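Local coordinates for protein-tyrosine-phosphatase (PDB 2Z72) that probably hydrolyses phosphotyrosine as a cold-active, zinc-containing member of the calcineurin-like phosphoesterase family, at residues M147-M153 with P254-R258. Residues are numbered along the deposited sequence; the frame is centred on the assembly and turned at random.
Sequences MGNHEQM and PTWYR. With ZN (zinc ion), chain C.
Asn149 and Thr255 have the CA atoms that come nearest across 147-153 and 254-258, 5.2 Å apart, where the first turn of a helix faces a loop without regular structure. Gly148 is the N-cap; the bond from Gln152 N to Gly148 O opens the helix, and Glu151 OE2 turns back to accept a hydrogen bond from Gly148 N. The sequence Gly148-Asn149-His150-Glu151 is the GNHE motif of calcineurin-like phosphoesterases, which delivers an asparagine to the metal centre: Asn149 OD1 binds zinc at 2.1 Å, with Asp114, His207, His286 and a water completing the site. Asn149 CG sits between the backbone N and the carbonyl carbon (chi1 63°), which puts the amide between zinc and the Trp256 indole; chi2 then directs OD1 to the metal and ND2 to the ring face that CB also covers. CB stands 3.6 Å from the centroid of the five-membered ring, 21° off the normal, a CH-pi contact; ND2 is 3.3 Å from CH2, toward the rim of the six-membered ring, with amide and ring planes 72° apart. In one of its two modelled conformers, Met153, bent at chi3, comes to the far end of the indole, with SD at the ring edge, a Met-aromatic contact, and CE 3.6 Å from Trp256 CH2. On the other flank Thr255 OG1 donates to Gln152 OE1 (2.8 Å), tilted out of the carbonyl plane. That oxygen has a second donor, a water that accepts a hydrogen bond from Trp256 NE1 (3.0 Å) in the plane of the indole, so solvent also bridges loop and helix. Were Trp256 replaced by an alanine, the bridging water would probably lose its indole donor and the Asn149 amide its aromatic cover, giving this zinc ligand more freedom to shift.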
# COMPACT_ATOMS: atom_id res chain seq x y z
N MET A 147 -3.47 3.85 0.60
CA MET A 147 -4.60 3.13 -0.00
C MET A 147 -4.61 3.22 -1.51
O MET A 147 -4.54 4.31 -2.08
CB MET A 147 -5.91 3.71 0.48
CG MET A 147 -6.17 3.61 1.96
SD MET A 147 -6.67 1.93 2.50
CE MET A 147 -8.37 1.92 2.06
N GLY A 148 -4.67 2.07 -2.17
CA GLY A 148 -4.88 2.01 -3.59
C GLY A 148 -6.27 1.70 -3.96
O GLY A 148 -7.18 1.54 -3.10
N ASN A 149 -6.56 1.58 -5.27
CA ASN A 149 -7.91 1.26 -5.66
C ASN A 149 -8.34 -0.12 -5.18
O ASN A 149 -9.54 -0.25 -4.85
CB ASN A 149 -8.16 1.43 -7.18
CG ASN A 149 -7.36 0.53 -8.05
OD1 ASN A 149 -6.15 0.41 -7.90
ND2 ASN A 149 -7.96 -0.08 -9.06
N HIS A 150 -7.43 -1.08 -5.12
CA HIS A 150 -7.88 -2.40 -4.63
C HIS A 150 -8.13 -2.42 -3.14
O HIS A 150 -9.03 -3.16 -2.70
CB HIS A 150 -6.92 -3.48 -5.06
CG HIS A 150 -7.07 -3.75 -6.55
ND1 HIS A 150 -7.80 -4.81 -7.03
CD2 HIS A 150 -6.61 -3.04 -7.60
CE1 HIS A 150 -7.77 -4.73 -8.33
NE2 HIS A 150 -7.06 -3.70 -8.74
N GLU A 151 -7.44 -1.66 -2.30
CA GLU A 151 -7.84 -1.53 -0.91
C GLU A 151 -9.26 -1.00 -0.80
O GLU A 151 -10.06 -1.47 -0.01
CB GLU A 151 -6.87 -0.65 -0.11
CG GLU A 151 -5.54 -1.27 0.24
CD GLU A 151 -4.68 -1.58 -0.96
OE1 GLU A 151 -4.11 -2.66 -1.05
OE2 GLU A 151 -4.58 -0.65 -1.82
N GLN A 152 -9.55 0.06 -1.60
CA GLN A 152 -10.87 0.65 -1.55
C GLN A 152 -11.95 -0.33 -2.03
O GLN A 152 -13.01 -0.49 -1.41
CB GLN A 152 -10.94 1.93 -2.40
CG GLN A 152 -10.02 3.03 -1.87
CD GLN A 152 -9.89 4.21 -2.82
OE1 GLN A 152 -10.09 4.08 -4.02
NE2 GLN A 152 -9.56 5.36 -2.24
N MET A 153 -11.65 -1.04 -3.10
CA MET A 153 -12.60 -2.02 -3.64
C MET A 153 -12.90 -3.11 -2.62
O MET A 153 -14.04 -3.38 -2.29
CB MET A 153 -12.07 -2.63 -4.93
CG MET A 153 -12.48 -1.72 -6.10
SD MET A 153 -12.21 -2.48 -7.71
CE MET A 153 -10.44 -2.41 -7.88
N PRO A 254 -7.66 10.25 -7.46
CA PRO A 254 -6.30 9.87 -7.13
C PRO A 254 -5.95 8.40 -7.16
O PRO A 254 -4.76 8.10 -7.34
CB PRO A 254 -6.18 10.44 -5.69
CG PRO A 254 -7.06 11.67 -5.68
CD PRO A 254 -8.23 11.30 -6.58
N THR A 255 -6.90 7.50 -6.92
CA THR A 255 -6.57 6.09 -6.88
C THR A 255 -6.87 5.31 -8.16
O THR A 255 -6.46 4.17 -8.26
CB THR A 255 -7.26 5.39 -5.70
OG1 THR A 255 -8.66 5.57 -5.85
CG2 THR A 255 -6.78 5.95 -4.38
N TRP A 256 -7.45 5.97 -9.16
CA TRP A 256 -7.71 5.31 -10.45
C TRP A 256 -7.10 6.02 -11.63
O TRP A 256 -6.97 5.43 -12.70
CB TRP A 256 -9.21 5.18 -10.68
CG TRP A 256 -9.91 4.15 -9.89
CD1 TRP A 256 -10.45 4.28 -8.63
CD2 TRP A 256 -10.16 2.81 -10.27
NE1 TRP A 256 -11.03 3.13 -8.22
CE2 TRP A 256 -10.88 2.18 -9.22
CE3 TRP A 256 -9.91 2.04 -11.40
CZ2 TRP A 256 -11.30 0.86 -9.27
CZ3 TRP A 256 -10.32 0.74 -11.45
CH2 TRP A 256 -11.01 0.14 -10.39
N TYR A 257 -6.77 7.32 -11.52
CA TYR A 257 -6.38 8.09 -12.68
C TYR A 257 -5.15 7.54 -13.35
O TYR A 257 -4.16 7.29 -12.68
CB TYR A 257 -6.08 9.51 -12.20
CG TYR A 257 -5.73 10.50 -13.30
CD1 TYR A 257 -6.61 10.76 -14.36
CD2 TYR A 257 -4.53 11.20 -13.24
CE1 TYR A 257 -6.28 11.70 -15.33
CE2 TYR A 257 -4.23 12.13 -14.22
CZ TYR A 257 -5.08 12.37 -15.27
OH TYR A 257 -4.74 13.31 -16.20
N ARG A 258 -5.25 7.38 -14.67
CA ARG A 258 -4.15 6.88 -15.45
C ARG A 258 -3.64 7.87 -16.50
O ARG A 258 -2.91 7.51 -17.41
CB ARG A 258 -4.47 5.56 -16.20
CG ARG A 258 -4.73 4.47 -15.21
CD ARG A 258 -4.69 3.16 -15.95
NE ARG A 258 -5.28 2.09 -15.23
CZ ARG A 258 -4.88 1.13 -14.50
NH1 ARG A 258 -5.54 0.13 -13.87
NH2 ARG A 258 -3.57 1.07 -14.30
ZN ZN C . -4.37 0.15 -8.91
O HOH W 1 -12.25 3.21 -5.47
O HOH W 2 -3.67 -1.28 -10.06